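Local coordinates for protein beta-N-acetylglucosaminidase (Thermotoga maritima, PDB 3WO8) that probably hydrolyses terminal non-reducing N-acetyl-D-hexosamine residues from N-acetyl-beta-D-hexosaminides, as a member of glycosyl hydrolase family 3, at residues S88-N92 and L93-K97; I247-D250 and G251-S255; E404-G408 and D409-D413; T457-K461 and P462-Y466. All coordinates share one frame; numbering follows the deposited sequence.

The four contacts follow one another along the chain, each a local turn leading into a helix or strand. Interactions 1 and 2 lie in the family 3 N-terminal domain, their centres about 27 Å apart: 88-97 runs from a loop into helix 92-96, whereas 247-255 joins helix 236-247 to strand 253-257 of the eight-stranded parallel barrel sheet. Interactions 3 and 4 belong to the C-terminal domain, centres about 20 Å apart, at strand 411-415 and helix 462-471. Interactions 1 and 4, centres about 38 Å apart, both touch the second subunit: Pro90 of one chain meets Ser459 and Ser464 of the other, so the dimer sets one subunit's N-terminal domain against the other's C-terminal domain.

Interaction 1 (S88-N92 and L93-K97); sequences SSPGN and LAFGK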
ATOM      1  N   SER B  88       3.657   5.996   4.082  1.00 29.08           N
ATOM      2  CA  SER B  88       4.843   6.174   4.856  1.00 29.45           C
ATOM      3  C   SER B  88       4.766   7.464   5.636  1.00 29.65           C
ATOM      4  O   SER B  88       4.016   8.346   5.296  1.00 31.48           O
ATOM      5  CB  SER B  88       6.097   6.108   3.976  1.00 28.86           C
ATOM      6  OG  SER B  88       7.280   6.360   4.730  1.00 33.15           O
ATOM      7  N   SER B  89       5.555   7.514   6.700  1.00 33.62           N
ATOM      8  CA  SER B  89       5.514   8.528   7.743  1.00 37.14           C
ATOM      9  C   SER B  89       6.950   8.968   7.930  1.00 37.62           C
ATOM     10  O   SER B  89       7.847   8.173   7.789  1.00 37.20           O
ATOM     11  CB  SER B  89       4.999   7.892   9.050  1.00 41.55           C
ATOM     12  OG  SER B  89       5.349   8.637  10.229  1.00 46.16           O
ATOM     13  N   PRO B  90       7.192  10.232   8.249  1.00 34.38           N
ATOM     14  CA  PRO B  90       8.573  10.475   8.560  1.00 34.66           C
ATOM     15  C   PRO B  90       9.036   9.893   9.887  1.00 37.66           C
ATOM     16  O   PRO B  90      10.240   9.864  10.103  1.00 39.40           O
ATOM     17  CB  PRO B  90       8.682  11.988   8.549  1.00 36.51           C
ATOM     18  CG  PRO B  90       7.300  12.461   8.838  1.00 38.54           C
ATOM     19  CD  PRO B  90       6.381  11.447   8.243  1.00 36.67           C
ATOM     20  N   GLY B  91       8.118   9.436  10.752  1.00 36.58           N
ATOM     21  CA  GLY B  91       8.477   8.969  12.097  1.00 39.09           C
ATOM     22  C   GLY B  91       8.224   9.897  13.329  1.00 43.50           C
ATOM     23  O   GLY B  91       8.248  11.142  13.241  1.00 41.63           O
ATOM     24  N   ASN B  92       8.023   9.261  14.487  1.00 40.94           N
ATOM     25  CA  ASN B  92       7.730   9.916  15.760  1.00 40.02           C
ATOM     26  C   ASN B  92       8.586  11.130  16.135  1.00 40.09           C
ATOM     27  O   ASN B  92       8.092  12.051  16.746  1.00 46.96           O
ATOM     28  CB  ASN B  92       7.824   8.904  16.895  1.00 39.75           C
ATOM     29  CG  ASN B  92       6.732   7.849  16.846  1.00 41.90           C
ATOM     30  OD1 ASN B  92       5.904   7.848  15.955  1.00 38.34           O
ATOM     31  ND2 ASN B  92       6.730   6.941  17.830  1.00 46.90           N
ATOM     32  N   LEU B  93       9.861  11.144  15.804  1.00 42.30           N
ATOM     33  CA  LEU B  93      10.688  12.302  16.151  1.00 42.38           C
ATOM     34  C   LEU B  93      10.233  13.520  15.341  1.00 44.50           C
ATOM     35  O   LEU B  93       9.977  14.597  15.878  1.00 48.88           O
ATOM     36  CB  LEU B  93      12.166  12.008  15.928  1.00 42.93           C
ATOM     37  CG  LEU B  93      13.114  13.038  16.546  1.00 46.75           C
ATOM     38  CD1 LEU B  93      12.949  13.075  18.062  1.00 46.94           C
ATOM     39  CD2 LEU B  93      14.577  12.793  16.173  1.00 47.53           C
ATOM     40  N   ALA B  94      10.090  13.334  14.049  1.00 45.30           N
ATOM     41  CA  ALA B  94       9.468  14.355  13.213  1.00 48.63           C
ATOM     42  C   ALA B  94       8.096  14.809  13.746  1.00 44.08           C
ATOM     43  O   ALA B  94       7.822  15.983  13.850  1.00 44.11           O
ATOM     44  CB  ALA B  94       9.343  13.845  11.780  1.00 46.23           C
ATOM     45  N   PHE B  95       7.243  13.861  14.063  1.00 43.45           N
ATOM     46  CA  PHE B  95       5.912  14.166  14.529  1.00 48.86           C
ATOM     47  C   PHE B  95       5.915  14.884  15.877  1.00 52.26           C
ATOM     48  O   PHE B  95       4.969  15.614  16.202  1.00 54.26           O
ATOM     49  CB  PHE B  95       5.089  12.869  14.655  1.00 51.98           C
ATOM     50  CG  PHE B  95       4.245  12.559  13.448  1.00 51.59           C
ATOM     51  CD1 PHE B  95       3.048  13.191  13.255  1.00 58.53           C
ATOM     52  CD2 PHE B  95       4.636  11.624  12.533  1.00 56.11           C
ATOM     53  CE1 PHE B  95       2.243  12.898  12.162  1.00 57.79           C
ATOM     54  CE2 PHE B  95       3.845  11.314  11.447  1.00 55.25           C
ATOM     55  CZ  PHE B  95       2.649  11.956  11.256  1.00 54.45           C
ATOM     56  N   GLY B  96       6.954  14.633  16.668  1.00 49.94           N
ATOM     57  CA  GLY B  96       7.136  15.278  17.950  1.00 52.33           C
ATOM     58  C   GLY B  96       7.333  16.785  17.867  1.00 49.85           C
ATOM     59  O   GLY B  96       7.127  17.500  18.838  1.00 53.80           O
ATOM     60  N   LYS B  97       7.719  17.285  16.712  1.00 44.14           N
ATOM     61  CA  LYS B  97       7.792  18.718  16.539  1.00 46.91           C
ATOM     62  C   LYS B  97       6.524  19.252  15.863  1.00 46.22           C
ATOM     63  O   LYS B  97       6.506  20.355  15.336  1.00 47.88           O
ATOM     64  CB  LYS B  97       9.047  19.085  15.761  1.00 50.04           C
ATOM     65  CG  LYS B  97      10.314  18.906  16.578  1.00 53.13           C
ATOM     66  CD  LYS B  97      10.618  20.121  17.445  1.00 60.80           C
ATOM     67  CE  LYS B  97      11.577  19.777  18.594  1.00 66.89           C
ATOM     68  NZ  LYS B  97      12.375  20.953  19.058  1.00 68.95           N
TER
HETATM   69  O   HOH W   1      11.009  10.829  12.466  1.00 38.13           O
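A water bridges the turn and the helix it starts: it donates to Pro90 O at 2.7 Å and accepts from Ala94 N at 3.1 Å, giving that early helical N-H a partner. Gly91 occupies the N-cap position with a positive phi of 102°, a backbone conformation that glycine adopts readily. Phe95 N reaches back to Gly91 O over 3.0 Å in a nearly straight bond, N-H...O 162°. The next turn bond, from Gly96 N to Asn92 O, is more bent at 137°. Upstream, Ser89 OG accepts from Gly91 N at 2.9 Å, which makes an ST turn ahead of the cap. Ser89 OG, turned away from its own backbone N to lie beside the carbonyl carbon, also sits at the edge of the Phe95 ring, in its plane, 3.3 Å from Phe95 CE2. Pro90 and Phe95 cross at about a right angle, and Pro90 CB packs on the Ala94 methyl carbon CB at 3.8 Å. Beyond the turn, Val102 and Thr103 of helix 100-117 touch Phe95, while Glu81 takes hydrogen bonds from Ser88 OG and Ser89 N. Ser340 and Arg441 of the second subunit pack on Pro90 and Leu93, respectively.

Interaction 2 (I247-D250 and G251-S255); sequences IGFD and GLVIS
The link from helix 236-247 into barrel strand 253-257 leaves the helix at Gly248, which has a positive phi, and the contact closes where Phe249 folds over Gly251. Phe249 CG stands anti to its own nitrogen (chi1 176°), which carries the ring forward along the chain. Gly251 N then lies 3.4 Å above the plane of the Phe249 ring, over its centre, so a peptide nitrogen covers one face of the ring. Val253 CG2 approaches from another direction, at the ring edge and in its plane, 3.7 Å from Phe249 CE2. The face and the edge of one ring therefore meet successive parts of the same chain.

Arg244 of the preceding helix donates to Gly251 O and, weakly, to Phe249 O, holding the turn against that helix. Leu243 packs on both Phe249 and Val253, while Tyr323 of helix 310-326 also touches the Phe249 ring. Val253 pairs by backbone with Met283, and Leu252 and Ile254 with Val217, on the two flanking strands. This is the helix-to-strand return of a beta/alpha unit in a TIM barrel.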
ATOM      1  N   ILE B 247      -0.013   2.241  39.085  1.00 60.33           N
ATOM      2  CA  ILE B 247      -0.617   2.967  37.953  1.00 56.00           C
ATOM      3  C   ILE B 247      -2.096   2.679  37.837  1.00 49.28           C
ATOM      4  O   ILE B 247      -2.890   3.587  37.584  1.00 51.60           O
ATOM      5  CB  ILE B 247       0.044   2.604  36.610  1.00 55.90           C
ATOM      6  CG1 ILE B 247       1.306   3.437  36.417  1.00 59.67           C
ATOM      7  CG2 ILE B 247      -0.918   2.865  35.450  1.00 52.91           C
ATOM      8  CD1 ILE B 247       2.291   2.829  35.441  1.00 62.38           C
ATOM      9  N   GLY B 248      -2.443   1.410  37.977  1.00 43.31           N
ATOM     10  CA  GLY B 248      -3.824   0.992  37.944  1.00 44.18           C
ATOM     11  C   GLY B 248      -4.208   0.028  36.854  1.00 47.73           C
ATOM     12  O   GLY B 248      -5.357  -0.435  36.802  1.00 57.13           O
ATOM     13  N   PHE B 249      -3.245  -0.309  36.003  1.00 48.33           N
ATOM     14  CA  PHE B 249      -3.537  -0.921  34.728  1.00 43.33           C
ATOM     15  C   PHE B 249      -3.847  -2.387  34.882  1.00 42.87           C
ATOM     16  O   PHE B 249      -2.980  -3.135  35.286  1.00 44.65           O
ATOM     17  CB  PHE B 249      -2.344  -0.734  33.786  1.00 46.24           C
ATOM     18  CG  PHE B 249      -2.523  -1.419  32.462  1.00 46.04           C
ATOM     19  CD1 PHE B 249      -3.462  -0.956  31.562  1.00 44.70           C
ATOM     20  CD2 PHE B 249      -1.798  -2.555  32.148  1.00 45.84           C
ATOM     21  CE1 PHE B 249      -3.676  -1.600  30.370  1.00 47.63           C
ATOM     22  CE2 PHE B 249      -2.008  -3.211  30.964  1.00 46.79           C
ATOM     23  CZ  PHE B 249      -2.934  -2.723  30.065  1.00 50.58           C
ATOM     24  N   ASP B 250      -5.063  -2.801  34.537  1.00 43.36           N
ATOM     25  CA  ASP B 250      -5.442  -4.226  34.632  1.00 50.67           C
ATOM     26  C   ASP B 250      -5.697  -4.885  33.283  1.00 50.53           C
ATOM     27  O   ASP B 250      -6.252  -5.992  33.212  1.00 43.87           O
ATOM     28  CB  ASP B 250      -6.659  -4.424  35.539  1.00 61.48           C
ATOM     29  CG  ASP B 250      -7.910  -3.813  34.975  1.00 66.40           C
ATOM     30  OD1 ASP B 250      -7.781  -2.868  34.179  1.00 73.21           O
ATOM     31  OD2 ASP B 250      -9.015  -4.264  35.341  1.00 73.39           O
ATOM     32  N   GLY B 251      -5.248  -4.207  32.223  1.00 53.38           N
ATOM     33  CA  GLY B 251      -5.379  -4.706  30.849  1.00 49.57           C
ATOM     34  C   GLY B 251      -4.225  -5.588  30.418  1.00 45.76           C
ATOM     35  O   GLY B 251      -3.525  -6.125  31.239  1.00 46.91           O
ATOM     36  N   LEU B 252      -4.010  -5.682  29.113  1.00 49.79           N
ATOM     37  CA  LEU B 252      -3.081  -6.642  28.493  1.00 47.59           C
ATOM     38  C   LEU B 252      -1.618  -6.261  28.622  1.00 44.40           C
ATOM     39  O   LEU B 252      -1.201  -5.171  28.268  1.00 50.16           O
ATOM     40  CB  LEU B 252      -3.422  -6.797  27.028  1.00 47.88           C
ATOM     41  CG  LEU B 252      -3.026  -8.097  26.369  1.00 50.86           C
ATOM     42  CD1 LEU B 252      -3.607  -9.287  27.099  1.00 52.62           C
ATOM     43  CD2 LEU B 252      -3.559  -8.115  24.948  1.00 52.34           C
ATOM     44  N   VAL B 253      -0.850  -7.160  29.201  1.00 46.14           N
ATOM     45  CA  VAL B 253       0.568  -6.984  29.307  1.00 44.72           C
ATOM     46  C   VAL B 253       1.212  -8.082  28.482  1.00 47.34           C
ATOM     47  O   VAL B 253       0.931  -9.309  28.649  1.00 41.40           O
ATOM     48  CB  VAL B 253       1.056  -7.036  30.751  1.00 45.82           C
ATOM     49  CG1 VAL B 253       2.574  -7.163  30.767  1.00 44.42           C
ATOM     50  CG2 VAL B 253       0.629  -5.767  31.480  1.00 46.74           C
ATOM     51  N   ILE B 254       2.070  -7.633  27.576  1.00 45.27           N
ATOM     52  CA  ILE B 254       2.679  -8.548  26.657  1.00 47.85           C
ATOM     53  C   ILE B 254       4.163  -8.420  26.828  1.00 43.80           C
ATOM     54  O   ILE B 254       4.681  -7.329  27.090  1.00 43.38           O
ATOM     55  CB  ILE B 254       2.245  -8.295  25.200  1.00 54.85           C
ATOM     56  CG1 ILE B 254       2.682  -9.478  24.339  1.00 59.03           C
ATOM     57  CG2 ILE B 254       2.820  -6.973  24.661  1.00 56.46           C
ATOM     58  CD1 ILE B 254       2.325  -9.353  22.874  1.00 66.43           C
ATOM     59  N   SER B 255       4.835  -9.557  26.713  1.00 43.56           N
ATOM     60  CA  SER B 255       6.298  -9.585  26.772  1.00 48.76           C
ATOM     61  C   SER B 255       6.921  -9.045  25.481  1.00 44.68           C
ATOM     62  O   SER B 255       6.326  -9.170  24.412  1.00 42.26           O
ATOM     63  CB  SER B 255       6.772 -11.020  27.002  1.00 48.74           C
ATOM     64  OG  SER B 255       6.779 -11.768  25.795  1.00 47.59           O
TER

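Interaction 3 (E404-G408 and D409-D413); sequences EFVEG and DLIFD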
ATOM      1  N   GLU B 404       8.348 -23.797 -26.953  1.00 56.78           N
ATOM      2  CA  GLU B 404       9.307 -24.816 -27.378  1.00 60.03           C
ATOM      3  C   GLU B 404       8.942 -26.139 -26.698  1.00 57.66           C
ATOM      4  O   GLU B 404       8.397 -26.160 -25.571  1.00 55.61           O
ATOM      5  CB  GLU B 404      10.744 -24.392 -27.015  1.00 70.17           C
ATOM      6  CG  GLU B 404      10.959 -23.931 -25.544  1.00 78.13           C
ATOM      7  CD  GLU B 404      11.112 -22.388 -25.324  1.00 77.87           C
ATOM      8  OE1 GLU B 404      12.253 -21.959 -25.021  1.00 75.70           O
ATOM      9  OE2 GLU B 404      10.128 -21.596 -25.429  1.00 58.05           O
ATOM     10  N   PHE B 405       9.205 -27.242 -27.386  1.00 60.61           N
ATOM     11  CA  PHE B 405       8.865 -28.555 -26.845  1.00 59.49           C
ATOM     12  C   PHE B 405       9.729 -28.767 -25.632  1.00 56.22           C
ATOM     13  O   PHE B 405      10.885 -28.320 -25.599  1.00 55.05           O
ATOM     14  CB  PHE B 405       9.123 -29.683 -27.842  1.00 64.96           C
ATOM     15  CG  PHE B 405       8.797 -31.039 -27.286  1.00 66.83           C
ATOM     16  CD1 PHE B 405       7.487 -31.497 -27.275  1.00 67.07           C
ATOM     17  CD2 PHE B 405       9.785 -31.825 -26.718  1.00 64.66           C
ATOM     18  CE1 PHE B 405       7.172 -32.733 -26.734  1.00 70.27           C
ATOM     19  CE2 PHE B 405       9.473 -33.049 -26.162  1.00 68.56           C
ATOM     20  CZ  PHE B 405       8.165 -33.508 -26.169  1.00 70.29           C
ATOM     21  N   VAL B 406       9.180 -29.436 -24.632  1.00 51.76           N
ATOM     22  CA  VAL B 406       9.889 -29.574 -23.375  1.00 53.55           C
ATOM     23  C   VAL B 406       9.504 -30.876 -22.708  1.00 52.79           C
ATOM     24  O   VAL B 406       8.437 -31.387 -22.959  1.00 51.33           O
ATOM     25  CB  VAL B 406       9.599 -28.350 -22.463  1.00 58.00           C
ATOM     26  CG1 VAL B 406       8.275 -28.489 -21.716  1.00 56.40           C
ATOM     27  CG2 VAL B 406      10.748 -28.118 -21.490  1.00 64.82           C
ATOM     28  N   GLU B 407      10.377 -31.419 -21.865  1.00 61.13           N
ATOM     29  CA  GLU B 407      10.054 -32.649 -21.119  1.00 62.59           C
ATOM     30  C   GLU B 407      10.057 -32.346 -19.630  1.00 57.06           C
ATOM     31  O   GLU B 407      10.515 -31.283 -19.215  1.00 51.61           O
ATOM     32  CB  GLU B 407      11.004 -33.797 -21.451  1.00 67.45           C
ATOM     33  CG  GLU B 407      12.479 -33.422 -21.624  1.00 79.83           C
ATOM     34  CD  GLU B 407      12.889 -33.110 -23.074  1.00 95.12           C
ATOM     35  OE1 GLU B 407      12.176 -33.509 -24.033  1.00101.68           O
ATOM     36  OE2 GLU B 407      13.949 -32.464 -23.262  1.00101.93           O
ATOM     37  N   GLY B 408       9.517 -33.273 -18.847  1.00 50.31           N
ATOM     38  CA  GLY B 408       9.441 -33.126 -17.388  1.00 47.72           C
ATOM     39  C   GLY B 408       8.557 -34.218 -16.820  1.00 50.46           C
ATOM     40  O   GLY B 408       7.860 -34.892 -17.573  1.00 50.68           O
ATOM     41  N   ASP B 409       8.572 -34.418 -15.511  1.00 52.23           N
ATOM     42  CA  ASP B 409       7.616 -35.366 -14.899  1.00 60.86           C
ATOM     43  C   ASP B 409       6.198 -34.790 -15.005  1.00 64.75           C
ATOM     44  O   ASP B 409       5.193 -35.513 -15.134  1.00 70.28           O
ATOM     45  CB  ASP B 409       7.935 -35.611 -13.413  1.00 63.43           C
ATOM     46  CG  ASP B 409       9.331 -36.184 -13.192  1.00 64.71           C
ATOM     47  OD1 ASP B 409       9.896 -36.761 -14.160  1.00 60.03           O
ATOM     48  OD2 ASP B 409       9.847 -36.036 -12.053  1.00 59.74           O
ATOM     49  N   LEU B 410       6.173 -33.461 -14.928  1.00 59.72           N
ATOM     50  CA  LEU B 410       4.988 -32.652 -14.891  1.00 49.52           C
ATOM     51  C   LEU B 410       5.336 -31.333 -15.577  1.00 48.06           C
ATOM     52  O   LEU B 410       6.395 -30.751 -15.332  1.00 52.24           O
ATOM     53  CB  LEU B 410       4.629 -32.409 -13.425  1.00 46.96           C
ATOM     54  CG  LEU B 410       3.250 -31.880 -13.073  1.00 44.67           C
ATOM     55  CD1 LEU B 410       2.252 -32.263 -14.153  1.00 47.52           C
ATOM     56  CD2 LEU B 410       2.817 -32.390 -11.704  1.00 42.92           C
ATOM     57  N   ILE B 411       4.451 -30.870 -16.436  1.00 42.53           N
ATOM     58  CA  ILE B 411       4.621 -29.611 -17.135  1.00 40.89           C
ATOM     59  C   ILE B 411       3.414 -28.717 -16.897  1.00 41.86           C
ATOM     60  O   ILE B 411       2.293 -29.192 -16.968  1.00 39.44           O
ATOM     61  CB  ILE B 411       4.679 -29.881 -18.620  1.00 43.59           C
ATOM     62  CG1 ILE B 411       5.515 -31.145 -18.834  1.00 42.74           C
ATOM     63  CG2 ILE B 411       5.156 -28.634 -19.383  1.00 43.95           C
ATOM     64  CD1 ILE B 411       6.055 -31.288 -20.227  1.00 45.04           C
ATOM     65  N   PHE B 412       3.646 -27.436 -16.606  1.00 40.06           N
ATOM     66  CA  PHE B 412       2.584 -26.479 -16.329  1.00 35.47           C
ATOM     67  C   PHE B 412       2.735 -25.463 -17.394  1.00 38.26           C
ATOM     68  O   PHE B 412       3.784 -24.820 -17.470  1.00 46.05           O
ATOM     69  CB  PHE B 412       2.765 -25.829 -14.979  1.00 34.44           C
ATOM     70  CG  PHE B 412       2.362 -26.696 -13.818  1.00 32.30           C
ATOM     71  CD1 PHE B 412       1.798 -27.956 -14.006  1.00 34.00           C
ATOM     72  CD2 PHE B 412       2.477 -26.212 -12.544  1.00 29.19           C
ATOM     73  CE1 PHE B 412       1.401 -28.715 -12.909  1.00 36.82           C
ATOM     74  CE2 PHE B 412       2.093 -26.956 -11.434  1.00 31.45           C
ATOM     75  CZ  PHE B 412       1.555 -28.206 -11.604  1.00 34.86           C
ATOM     76  N   ASP B 413       1.724 -25.333 -18.244  1.00 38.56           N
ATOM     77  CA  ASP B 413       1.822 -24.439 -19.394  1.00 39.83           C
ATOM     78  C   ASP B 413       0.910 -23.284 -19.191  1.00 39.83           C
ATOM     79  O   ASP B 413      -0.290 -23.404 -19.342  1.00 40.88           O
ATOM     80  CB  ASP B 413       1.423 -25.130 -20.689  1.00 41.64           C
ATOM     81  CG  ASP B 413       1.467 -24.195 -21.867  1.00 44.33           C
ATOM     82  OD1 ASP B 413       1.849 -23.023 -21.654  1.00 46.75           O
ATOM     83  OD2 ASP B 413       1.144 -24.624 -23.003  1.00 48.36           O
TER
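Ile411 turns its CB toward the preceding loop, and its two branches divide the work from there. Ile411 CG2, anti to the backbone N, meets Val406 CG1 at 3.9 Å. The longer branch leaves through CG1, beside the backbone N with chi1 -41°, and extends by a chi2 of -160° to CD1. That terminal methyl reaches farthest into the turn: Ile411 CD1 lies 3.6 Å from Val406 O and 3.9 Å from Val406 CG1. Ile411 CD1 is also 4.2 Å from Glu407 C, so the backbone as well as the valine side chain bounds the end of the branch.

Val406 answers with one methyl group, CG1, which touches both Ile411 branches. A chi1 of 82° places this methyl between its backbone N and carbonyl carbon. The two side chains slide past each other in opposite directions, so their contact is alongside rather than end-on, and entirely apolar. Between them in sequence, the chain reverses through Gly408 and Asp409, with Gly408 nearly fully extended.

Neighbouring strands cover part of the contact. Leu361 of strand 357-363 touches both Val406 and Ile411, Val395 of strand 391-397 reaches Val406, and Thr435 of strand 435-439 lies against Ile411. Glu357 accepts from Asp409 N at the turn. Backbone bonds then tie Ile411 to Lys434 and Val436, and Phe412 to Thr359 and Leu361. The contact is thus a loop folding back over the start of an interior strand, with parallel neighbours along both its edges, in the mixed sheet of the C-terminal domain.

Interaction 4 (T457-K461 and P462-Y466); sequences TRSTK and PISIY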
ATOM      1  N   THR B 457      -8.104 -19.949 -14.350  1.00 42.53           N
ATOM      2  CA  THR B 457      -8.129 -18.860 -13.356  1.00 42.50           C
ATOM      3  C   THR B 457      -8.852 -17.760 -14.083  1.00 44.64           C
ATOM      4  O   THR B 457      -9.042 -17.819 -15.334  1.00 53.64           O
ATOM      5  CB  THR B 457      -6.714 -18.362 -13.013  1.00 40.06           C
ATOM      6  OG1 THR B 457      -6.006 -18.050 -14.221  1.00 33.61           O
ATOM      7  CG2 THR B 457      -5.947 -19.422 -12.248  1.00 40.05           C
ATOM      8  N   ARG B 458      -9.227 -16.706 -13.413  1.00 40.21           N
ATOM      9  CA  ARG B 458      -9.616 -15.583 -14.307  1.00 41.70           C
ATOM     10  C   ARG B 458      -8.770 -14.358 -14.045  1.00 35.98           C
ATOM     11  O   ARG B 458      -9.269 -13.259 -13.958  1.00 38.79           O
ATOM     12  CB  ARG B 458     -11.118 -15.335 -14.224  1.00 43.93           C
ATOM     13  CG  ARG B 458     -11.913 -16.285 -15.097  1.00 42.32           C
ATOM     14  CD  ARG B 458     -13.308 -16.518 -14.533  1.00 46.60           C
ATOM     15  NE  ARG B 458     -14.078 -17.285 -15.505  1.00 47.98           N
ATOM     16  CZ  ARG B 458     -14.405 -18.572 -15.405  1.00 47.06           C
ATOM     17  NH1 ARG B 458     -14.090 -19.298 -14.336  1.00 48.52           N
ATOM     18  NH2 ARG B 458     -15.065 -19.132 -16.401  1.00 47.66           N
ATOM     19  N   SER B 459      -7.474 -14.614 -13.961  1.00 33.82           N
ATOM     20  CA  SER B 459      -6.509 -13.741 -13.357  1.00 35.35           C
ATOM     21  C   SER B 459      -5.116 -14.269 -13.676  1.00 36.86           C
ATOM     22  O   SER B 459      -4.895 -15.470 -13.741  1.00 33.34           O
ATOM     23  CB  SER B 459      -6.658 -13.690 -11.832  1.00 33.81           C
ATOM     24  OG  SER B 459      -6.660 -12.370 -11.362  1.00 40.80           O
ATOM     25  N   THR B 460      -4.202 -13.330 -13.904  1.00 38.09           N
ATOM     26  CA  THR B 460      -2.789 -13.576 -13.868  1.00 35.88           C
ATOM     27  C   THR B 460      -2.224 -13.350 -12.475  1.00 34.55           C
ATOM     28  O   THR B 460      -1.062 -13.632 -12.248  1.00 34.60           O
ATOM     29  CB  THR B 460      -2.077 -12.604 -14.789  1.00 39.70           C
ATOM     30  OG1 THR B 460      -2.394 -11.273 -14.389  1.00 37.81           O
ATOM     31  CG2 THR B 460      -2.530 -12.838 -16.251  1.00 42.23           C
ATOM     32  N   LYS B 461      -3.050 -12.884 -11.539  1.00 31.09           N
ATOM     33  CA  LYS B 461      -2.562 -12.536 -10.228  1.00 33.40           C
ATOM     34  C   LYS B 461      -1.980 -13.710  -9.432  1.00 32.98           C
ATOM     35  O   LYS B 461      -2.435 -14.844  -9.510  1.00 30.49           O
ATOM     36  CB  LYS B 461      -3.607 -11.765  -9.380  1.00 36.24           C
ATOM     37  CG  LYS B 461      -4.243 -10.510 -10.005  1.00 36.18           C
ATOM     38  CD  LYS B 461      -3.309  -9.507 -10.660  1.00 35.77           C
ATOM     39  CE  LYS B 461      -3.032  -8.309  -9.773  1.00 39.22           C
ATOM     40  NZ  LYS B 461      -2.097  -7.449 -10.539  1.00 42.73           N
ATOM     41  N   PRO B 462      -0.919 -13.427  -8.690  1.00 31.96           N
ATOM     42  CA  PRO B 462      -0.349 -14.478  -7.931  1.00 33.24           C
ATOM     43  C   PRO B 462      -1.364 -15.274  -7.150  1.00 35.56           C
ATOM     44  O   PRO B 462      -1.341 -16.504  -7.207  1.00 36.69           O
ATOM     45  CB  PRO B 462       0.607 -13.732  -7.015  1.00 32.57           C
ATOM     46  CG  PRO B 462       1.187 -12.742  -7.969  1.00 33.41           C
ATOM     47  CD  PRO B 462       0.007 -12.288  -8.805  1.00 32.88           C
ATOM     48  N   ILE B 463      -2.256 -14.588  -6.447  1.00 35.55           N
ATOM     49  CA  ILE B 463      -3.172 -15.263  -5.521  1.00 34.70           C
ATOM     50  C   ILE B 463      -3.995 -16.340  -6.233  1.00 34.28           C
ATOM     51  O   ILE B 463      -4.232 -17.428  -5.718  1.00 31.45           O
ATOM     52  CB  ILE B 463      -4.070 -14.269  -4.763  1.00 33.59           C
ATOM     53  CG1 ILE B 463      -4.869 -14.964  -3.654  1.00 34.80           C
ATOM     54  CG2 ILE B 463      -5.030 -13.614  -5.718  1.00 33.82           C
ATOM     55  CD1 ILE B 463      -4.107 -15.996  -2.851  1.00 32.83           C
ATOM     56  N   SER B 464      -4.374 -16.068  -7.460  1.00 36.65           N
ATOM     57  CA  SER B 464      -5.219 -17.022  -8.170  1.00 38.81           C
ATOM     58  C   SER B 464      -4.451 -18.275  -8.483  1.00 39.91           C
ATOM     59  O   SER B 464      -4.926 -19.355  -8.249  1.00 39.90           O
ATOM     60  CB  SER B 464      -5.786 -16.371  -9.421  1.00 39.79           C
ATOM     61  OG  SER B 464      -6.441 -15.150  -9.036  1.00 37.98           O
ATOM     62  N   ILE B 465      -3.237 -18.113  -8.989  1.00 43.18           N
ATOM     63  CA  ILE B 465      -2.329 -19.244  -9.278  1.00 39.36           C
ATOM     64  C   ILE B 465      -1.993 -20.001  -7.985  1.00 38.96           C
ATOM     65  O   ILE B 465      -2.051 -21.216  -7.957  1.00 41.81           O
ATOM     66  CB  ILE B 465      -1.038 -18.765  -9.998  1.00 37.82           C
ATOM     67  CG1 ILE B 465      -1.401 -18.175 -11.348  1.00 39.73           C
ATOM     68  CG2 ILE B 465      -0.096 -19.914 -10.243  1.00 39.54           C
ATOM     69  CD1 ILE B 465      -0.248 -17.808 -12.239  1.00 40.47           C
ATOM     70  N   TYR B 466      -1.685 -19.288  -6.915  1.00 35.58           N
ATOM     71  CA  TYR B 466      -1.403 -19.929  -5.655  1.00 37.00           C
ATOM     72  C   TYR B 466      -2.583 -20.771  -5.194  1.00 43.94           C
ATOM     73  O   TYR B 466      -2.436 -21.967  -4.944  1.00 46.63           O
ATOM     74  CB  TYR B 466      -1.112 -18.870  -4.618  1.00 39.95           C
ATOM     75  CG  TYR B 466      -0.775 -19.383  -3.249  1.00 40.39           C
ATOM     76  CD1 TYR B 466       0.428 -20.003  -3.000  1.00 42.67           C
ATOM     77  CD2 TYR B 466      -1.644 -19.208  -2.197  1.00 43.86           C
ATOM     78  CE1 TYR B 466       0.758 -20.457  -1.729  1.00 48.18           C
ATOM     79  CE2 TYR B 466      -1.339 -19.670  -0.926  1.00 48.15           C
ATOM     80  CZ  TYR B 466      -0.143 -20.286  -0.699  1.00 47.62           C
ATOM     81  OH  TYR B 466       0.134 -20.721   0.545  1.00 44.30           O
TER
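Lys461 O accepts from two nitrogens of the first helical turn, both weakly: Ser464 N at 3.1 Å with a bent N-H...O angle of 130°, and Ile465 N at 3.4 Å with a nearly straight 172°. Lys461 is the N-cap residue, and Pro462 follows as the first residue of the helix, where a proline nitrogen has no proton to leave without an acceptor. Polar ends of the loop find their partners elsewhere. Ser459 OG bonds to Pro90 O of the second subunit, Lys461 NZ to Gly78 O of the second subunit, and Thr460 OG1 to Asp377.

Packing then closes the turn. Ser464 OG lies beside its backbone N (chi1 -54°) and comes 3.2 Å from Ser459 CB, so the hydroxyl rests on the methylene of Ser459. Farther back, Thr457 CG2 stands 4.2 Å from Ser464 CB, and Ile465 CG1 passes 3.9 Å from Lys461 O. The turn carries the chain from strand 453-456 into helix 462-471, packed against helix 374-385, whose Ile381 touches Ile465, and helix 53-66, whose Tyr54 touches Pro462 and Ile463, while Ser340 of helix 334-342 meets Ile463 and Ser464.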